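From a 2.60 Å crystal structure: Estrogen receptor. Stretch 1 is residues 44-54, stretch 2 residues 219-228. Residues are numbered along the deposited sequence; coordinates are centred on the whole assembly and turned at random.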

ATOM      1  N   LEU B  44      21.523   7.171  -9.691  1.00 69.81           N
ATOM      2  CA  LEU B  44      21.186   5.895 -10.272  1.00 58.24           C
ATOM      3  C   LEU B  44      19.680   5.936 -10.460  1.00 64.50           C
ATOM      4  O   LEU B  44      19.153   5.504 -11.490  1.00 60.33           O
ATOM      5  N   ALA B  45      19.006   6.528  -9.475  1.00 61.18           N
ATOM      6  CA  ALA B  45      17.563   6.652  -9.488  1.00 51.90           C
ATOM      7  C   ALA B  45      17.109   7.468 -10.676  1.00 62.55           C
ATOM      8  O   ALA B  45      16.129   7.123 -11.326  1.00 76.70           O
ATOM      9  N   GLU B  46      17.814   8.551 -10.960  1.00 64.34           N
ATOM     10  CA  GLU B  46      17.420   9.412 -12.064  1.00 68.27           C
ATOM     11  C   GLU B  46      17.591   8.748 -13.432  1.00 65.37           C
ATOM     12  O   GLU B  46      16.768   8.951 -14.326  1.00 58.30           O
ATOM     13  N   ARG B  47      18.640   7.948 -13.598  1.00 64.41           N
ATOM     14  CA  ARG B  47      18.836   7.261 -14.868  1.00 60.50           C
ATOM     15  C   ARG B  47      17.743   6.200 -15.037  1.00 65.88           C
ATOM     16  O   ARG B  47      17.154   6.072 -16.105  1.00 62.89           O
ATOM     17  N   GLU B  48      17.430   5.480 -13.966  1.00 66.98           N
ATOM     18  CA  GLU B  48      16.405   4.450 -14.046  1.00 70.24           C
ATOM     19  C   GLU B  48      15.061   5.165 -14.243  1.00 70.84           C
ATOM     20  O   GLU B  48      14.132   4.621 -14.842  1.00 70.26           O
ATOM     21  N   LEU B  49      14.976   6.400 -13.760  1.00 62.89           N
ATOM     22  CA  LEU B  49      13.761   7.185 -13.918  1.00 66.18           C
ATOM     23  C   LEU B  49      13.455   7.530 -15.380  1.00 70.32           C
ATOM     24  O   LEU B  49      12.321   7.370 -15.834  1.00 78.94           O
ATOM     25  N   VAL B  50      14.460   7.996 -16.116  1.00 64.02           N
ATOM     26  CA  VAL B  50      14.306   8.265 -17.546  1.00 46.99           C
ATOM     27  C   VAL B  50      13.866   7.012 -18.299  1.00 49.92           C
ATOM     28  O   VAL B  50      13.045   7.069 -19.205  1.00 51.86           O
ATOM     29  N   HIS B  51      14.447   5.881 -17.926  1.00 55.89           N
ATOM     30  CA  HIS B  51      14.111   4.598 -18.520  1.00 49.60           C
ATOM     31  C   HIS B  51      12.665   4.186 -18.269  1.00 51.20           C
ATOM     32  O   HIS B  51      12.002   3.696 -19.179  1.00 58.88           O
ATOM     33  N   LEU B  52      12.182   4.387 -17.043  1.00 53.78           N
ATOM     34  CA  LEU B  52      10.796   4.066 -16.677  1.00 49.99           C
ATOM     35  C   LEU B  52       9.798   4.796 -17.555  1.00 54.53           C
ATOM     36  O   LEU B  52       8.880   4.201 -18.119  1.00 64.52           O
ATOM     37  N   ILE B  53       9.985   6.105 -17.626  1.00 48.04           N
ATOM     38  CA  ILE B  53       9.201   6.995 -18.454  1.00 50.67           C
ATOM     39  C   ILE B  53       9.108   6.518 -19.907  1.00 70.31           C
ATOM     40  O   ILE B  53       8.032   6.541 -20.526  1.00 77.86           O
ATOM     41  N   ASN B  54      10.244   6.094 -20.453  1.00 68.17           N
ATOM     42  CA  ASN B  54      10.281   5.596 -21.823  1.00 70.68           C
ATOM     43  C   ASN B  54       9.551   4.262 -21.886  1.00 66.67           C
ATOM     44  O   ASN B  54       8.845   3.935 -22.846  1.00 67.07           O
ATOM     45  N   THR B 219      23.109  16.300  -4.168  1.00 79.90           N
ATOM     46  CA  THR B 219      22.714  17.044  -5.339  1.00 87.75           C
ATOM     47  C   THR B 219      21.739  16.267  -6.209  1.00 79.56           C
ATOM     48  O   THR B 219      21.976  15.114  -6.546  1.00 79.13           O
ATOM     49  N   PHE B 220      20.623  16.900  -6.540  1.00 80.11           N
ATOM     50  CA  PHE B 220      19.619  16.278  -7.401  1.00 83.60           C
ATOM     51  C   PHE B 220      19.594  16.935  -8.752  1.00 81.55           C
ATOM     52  O   PHE B 220      19.649  18.157  -8.819  1.00 81.54           O
ATOM     53  N   CYS B 221      19.488  16.175  -9.837  1.00 81.57           N
ATOM     54  CA  CYS B 221      19.180  16.857 -11.087  1.00 81.82           C
ATOM     55  C   CYS B 221      17.707  17.121 -11.088  1.00 80.04           C
ATOM     56  O   CYS B 221      16.962  16.606 -10.236  1.00 79.06           O
ATOM     57  N   ASP B 222      17.302  17.837 -12.129  1.00 80.82           N
ATOM     58  CA  ASP B 222      16.015  18.479 -12.204  1.00 78.91           C
ATOM     59  C   ASP B 222      14.890  17.498 -12.450  1.00 73.05           C
ATOM     60  O   ASP B 222      13.784  17.711 -11.966  1.00 73.47           O
ATOM     61  N   LEU B 223      15.176  16.406 -13.153  1.00 56.01           N
ATOM     62  CA  LEU B 223      14.151  15.391 -13.347  1.00 62.90           C
ATOM     63  C   LEU B 223      13.661  14.827 -12.029  1.00 71.20           C
ATOM     64  O   LEU B 223      12.462  14.844 -11.748  1.00 75.72           O
ATOM     65  N   LEU B 224      14.595  14.365 -11.208  1.00 74.01           N
ATOM     66  CA  LEU B 224      14.250  13.802  -9.914  1.00 67.83           C
ATOM     67  C   LEU B 224      13.631  14.905  -9.062  1.00 73.00           C
ATOM     68  O   LEU B 224      12.684  14.698  -8.299  1.00 71.94           O
ATOM     69  N   LYS B 225      14.204  16.087  -9.194  1.00 73.16           N
ATOM     70  CA  LYS B 225      13.755  17.228  -8.439  1.00 74.04           C
ATOM     71  C   LYS B 225      12.311  17.642  -8.819  1.00 75.00           C
ATOM     72  O   LYS B 225      11.536  18.035  -7.946  1.00 76.78           O
ATOM     73  N   GLU B 226      11.924  17.534 -10.092  1.00 69.57           N
ATOM     74  CA  GLU B 226      10.537  17.874 -10.455  1.00 69.67           C
ATOM     75  C   GLU B 226       9.604  16.823  -9.858  1.00 71.10           C
ATOM     76  O   GLU B 226       8.490  17.138  -9.430  1.00 78.60           O
ATOM     77  N   MET B 227      10.038  15.568  -9.858  1.00 58.05           N
ATOM     78  CA  MET B 227       9.216  14.511  -9.290  1.00 61.46           C
ATOM     79  C   MET B 227       8.938  14.753  -7.817  1.00 68.72           C
ATOM     80  O   MET B 227       7.837  14.491  -7.333  1.00 77.51           O
ATOM     81  N   LEU B 228       9.926  15.285  -7.110  1.00 67.90           N
ATOM     82  CA  LEU B 228       9.770  15.499  -5.683  1.00 65.16           C
ATOM     83  C   LEU B 228       8.816  16.661  -5.443  1.00 67.17           C
ATOM     84  O   LEU B 228       7.983  16.612  -4.537  1.00 71.98           O
TER

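Packing of the helix of residues 44-54 against the start of the helix that opens at D222, two segments of one chain of the estrogen receptor whose touching residues lie at least 170 positions apart in sequence. The helix axes run at 80° to each other and approach to 9.5 Å, so the contact is a compact patch rather than a long seam; it buries 417 Å², both sides summed. The centre is apolar and is built largely from leucines. L223 points toward the first helix with chi1 t and chi2 p, and its side chain sits as a knob in the hole formed by E46, L49, V50 and I53, residues that sit at i, i+3, i+4 and i+7 and so share one side of that helix. Its CD2 lies 3.7 Å from CD2 of L49 and 3.6 Å from CG2 of V50, while its CD1 faces CD1 of I53 at a looser 4.2 Å. L49, also t and p, answers from the other side of the contact. Its CD2 methyl is shared among three residues of the second helix: besides L223 it meets CD1 of L224 at 3.6 Å and CG of M227 at 3.8 Å. This one methyl thus lies against side chains one turn apart on the second helix, and both L49 and L224 are buried in the assembly. M227 points toward the first helix with all three torsions m, and its CE comes within 4.4 Å of L49 CD1. L224, t and p again, points inward and extends the apolar patch to A45, whose CB is 4.2 Å from the leucine CD2; the short alanine side chain points toward the second stretch and makes a light contact. At the exposed side V50 (chi1 t) points sideways and touches L223 through CG2, and I53 (m, t) points toward the second stretch and reaches it with CD1.

The polar edge belongs to E46. Its CA-to-CB bond points sideways, but with chi1 at -116°, between wells, and chi2 t, the carboxylate comes nearer and lies against C221, L223 and L224. The CA atoms of E46 and L224 are only 5.8 Å apart, and E46 OE2 lies 3.2 Å from CB of L224, while OE1 lies 3.4 Å from CB of L223. OE2 is also 2.9 Å from the backbone N of C221, the N-cap residue, and 3.0 Å from its CB; C221 O, at 3.1 Å from E46 OE2, is another acceptor and offers it no hydrogen bond. OE2 is hydrogen-bonded to a residue just outside the two stretches. The C221 carbonyl instead accepts from K225 N at 3.0 Å in the first turn of the helix. C221 points toward the first helix with chi1 m. D222 points away, and its OD1 forms a salt bridge with NZ of K225 at 2.7 Å, a pairing within the second stretch that leaves the lysine end directed away from the contact. R47 likewise points away and takes no part.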

ATOM      1  CB  LEU B  44      21.605   4.749  -9.370  1.00 50.56           C
ATOM      2  CG  LEU B  44      21.411   3.381 -10.002  1.00 64.20           C
ATOM      3  CD1 LEU B  44      22.159   3.272 -11.319  1.00 72.34           C
ATOM      4  CD2 LEU B  44      21.856   2.313  -9.038  1.00 72.84           C
ATOM      5  CB  ALA B  45      17.080   7.285  -8.221  1.00 42.38           C
ATOM      6  CB  GLU B  46      18.177  10.733 -12.009  1.00 75.38           C
ATOM      7  CG  GLU B  46      17.205  11.863 -11.793  1.00 86.56           C
ATOM      8  CD  GLU B  46      17.794  13.227 -12.016  1.00101.82           C
ATOM      9  OE1 GLU B  46      17.900  13.649 -13.188  1.00102.12           O
ATOM     10  OE2 GLU B  46      18.124  13.882 -11.005  1.00112.07           O
ATOM     11  CB  ARG B  47      20.230   6.639 -14.931  1.00 51.85           C
ATOM     12  CG  ARG B  47      21.349   7.665 -14.816  1.00 62.93           C
ATOM     13  CD  ARG B  47      22.679   7.148 -15.376  1.00 77.93           C
ATOM     14  NE  ARG B  47      22.909   5.749 -15.011  1.00 84.57           N
ATOM     15  CZ  ARG B  47      23.569   4.870 -15.757  1.00 84.44           C
ATOM     16  NH1 ARG B  47      24.083   5.233 -16.928  1.00 85.45           N
ATOM     17  NH2 ARG B  47      23.720   3.625 -15.327  1.00 80.56           N
ATOM     18  CB  GLU B  48      16.411   3.528 -12.800  1.00 52.90           C
ATOM     19  CG  GLU B  48      17.785   2.830 -12.536  1.00112.06           C
ATOM     20  CD  GLU B  48      17.846   1.913 -11.288  1.00111.57           C
ATOM     21  OE1 GLU B  48      17.069   2.122 -10.323  1.00111.79           O
ATOM     22  OE2 GLU B  48      18.723   1.009 -11.255  1.00104.57           O
ATOM     23  CB  LEU B  49      13.853   8.462 -13.084  1.00 71.95           C
ATOM     24  CG  LEU B  49      12.560   9.267 -12.922  1.00 73.49           C
ATOM     25  CD1 LEU B  49      11.418   8.391 -12.433  1.00 68.23           C
ATOM     26  CD2 LEU B  49      12.771  10.452 -11.978  1.00 76.36           C
ATOM     27  CB  VAL B  50      15.599   8.787 -18.175  1.00 49.86           C
ATOM     28  CG1 VAL B  50      15.424   8.928 -19.668  1.00 55.68           C
ATOM     29  CG2 VAL B  50      15.979  10.129 -17.573  1.00 51.21           C
ATOM     30  CB  HIS B  51      15.061   3.531 -17.992  1.00 50.67           C
ATOM     31  CG  HIS B  51      16.434   3.605 -18.585  1.00 58.42           C
ATOM     32  ND1 HIS B  51      16.697   3.309 -19.903  1.00 62.87           N
ATOM     33  CD2 HIS B  51      17.621   3.950 -18.035  1.00 72.22           C
ATOM     34  CE1 HIS B  51      17.989   3.466 -20.141  1.00 71.55           C
ATOM     35  NE2 HIS B  51      18.572   3.853 -19.023  1.00 78.86           N
ATOM     36  CB  LEU B  52      10.512   4.452 -15.229  1.00 47.76           C
ATOM     37  CG  LEU B  52      11.073   3.604 -14.103  1.00 64.41           C
ATOM     38  CD1 LEU B  52      10.635   4.226 -12.800  1.00 75.37           C
ATOM     39  CD2 LEU B  52      10.574   2.180 -14.206  1.00 59.40           C
ATOM     40  CB  ILE B  53       9.814   8.388 -18.388  1.00 46.35           C
ATOM     41  CG1 ILE B  53       9.723   8.892 -16.947  1.00 49.56           C
ATOM     42  CG2 ILE B  53       9.193   9.324 -19.438  1.00 45.25           C
ATOM     43  CD1 ILE B  53      10.480  10.168 -16.703  1.00 52.31           C
ATOM     44  CB  ASN B  54      11.726   5.443 -22.296  1.00 78.74           C
ATOM     45  CG  ASN B  54      12.404   6.783 -22.544  1.00 89.23           C
ATOM     46  OD1 ASN B  54      11.744   7.823 -22.604  1.00 94.36           O
ATOM     47  ND2 ASN B  54      13.725   6.761 -22.712  1.00 87.45           N
ATOM     48  CB  THR B 219      23.949  17.447  -6.131  1.00 96.90           C
ATOM     49  OG1 THR B 219      24.493  16.288  -6.765  1.00 99.30           O
ATOM     50  CG2 THR B 219      24.993  18.018  -5.180  1.00100.09           C
ATOM     51  CB  PHE B 220      18.211  16.407  -6.810  1.00 83.09           C
ATOM     52  CG  PHE B 220      17.985  15.622  -5.557  1.00 77.60           C
ATOM     53  CD1 PHE B 220      17.106  14.551  -5.547  1.00 74.10           C
ATOM     54  CD2 PHE B 220      18.610  15.983  -4.375  1.00 81.46           C
ATOM     55  CE1 PHE B 220      16.877  13.831  -4.379  1.00 74.44           C
ATOM     56  CE2 PHE B 220      18.387  15.272  -3.206  1.00 82.05           C
ATOM     57  CZ  PHE B 220      17.519  14.197  -3.205  1.00 74.81           C
ATOM     58  CB  CYS B 221      19.601  16.109 -12.365  1.00 75.93           C
ATOM     59  SG  CYS B 221      21.312  16.399 -12.888  1.00145.63           S
ATOM     60  CB  ASP B 222      16.064  19.550 -13.273  1.00 85.96           C
ATOM     61  CG  ASP B 222      17.129  20.588 -12.986  1.00 99.32           C
ATOM     62  OD1 ASP B 222      17.168  21.084 -11.846  1.00107.19           O
ATOM     63  OD2 ASP B 222      17.933  20.913 -13.883  1.00 99.77           O
ATOM     64  CB  LEU B 223      14.669  14.254 -14.210  1.00 65.08           C
ATOM     65  CG  LEU B 223      13.636  13.137 -14.401  1.00 71.49           C
ATOM     66  CD1 LEU B 223      12.431  13.585 -15.208  1.00 69.68           C
ATOM     67  CD2 LEU B 223      14.259  11.884 -15.007  1.00 78.35           C
ATOM     68  CB  LEU B 224      15.488  13.222  -9.234  1.00 65.00           C
ATOM     69  CG  LEU B 224      15.224  12.150  -8.189  1.00 67.87           C
ATOM     70  CD1 LEU B 224      14.236  11.182  -8.754  1.00 73.01           C
ATOM     71  CD2 LEU B 224      16.493  11.430  -7.839  1.00 72.66           C
ATOM     72  CB  LYS B 225      14.768  18.349  -8.612  1.00 67.78           C
ATOM     73  CG  LYS B 225      14.412  19.662  -8.005  1.00 72.57           C
ATOM     74  CD  LYS B 225      15.341  20.712  -8.597  1.00 82.71           C
ATOM     75  CE  LYS B 225      16.794  20.239  -8.530  1.00 82.90           C
ATOM     76  NZ  LYS B 225      17.746  21.189  -9.175  1.00 93.90           N
ATOM     77  CB  GLU B 226      10.295  17.971 -11.974  1.00 71.75           C
ATOM     78  CG  GLU B 226      11.242  18.867 -12.779  1.00 90.01           C
ATOM     79  CD  GLU B 226      11.024  18.761 -14.298  1.00106.81           C
ATOM     80  OE1 GLU B 226      10.768  17.636 -14.773  1.00108.05           O
ATOM     81  OE2 GLU B 226      11.201  19.771 -15.028  1.00112.95           O
ATOM     82  CB  MET B 227       9.879  13.150  -9.480  1.00 54.19           C
ATOM     83  CG  MET B 227      10.081  12.847 -10.930  1.00 57.64           C
ATOM     84  SD  MET B 227       8.492  12.720 -11.770  1.00 75.68           S
ATOM     85  CE  MET B 227       8.077  11.021 -11.450  1.00 63.99           C
ATOM     86  CB  LEU B 228      11.129  15.752  -5.035  1.00 55.73           C
ATOM     87  CG  LEU B 228      11.981  14.483  -4.974  1.00 51.10           C
ATOM     88  CD1 LEU B 228      13.365  14.771  -4.438  1.00 51.33           C
ATOM     89  CD2 LEU B 228      11.299  13.397  -4.155  1.00 43.47           C
TER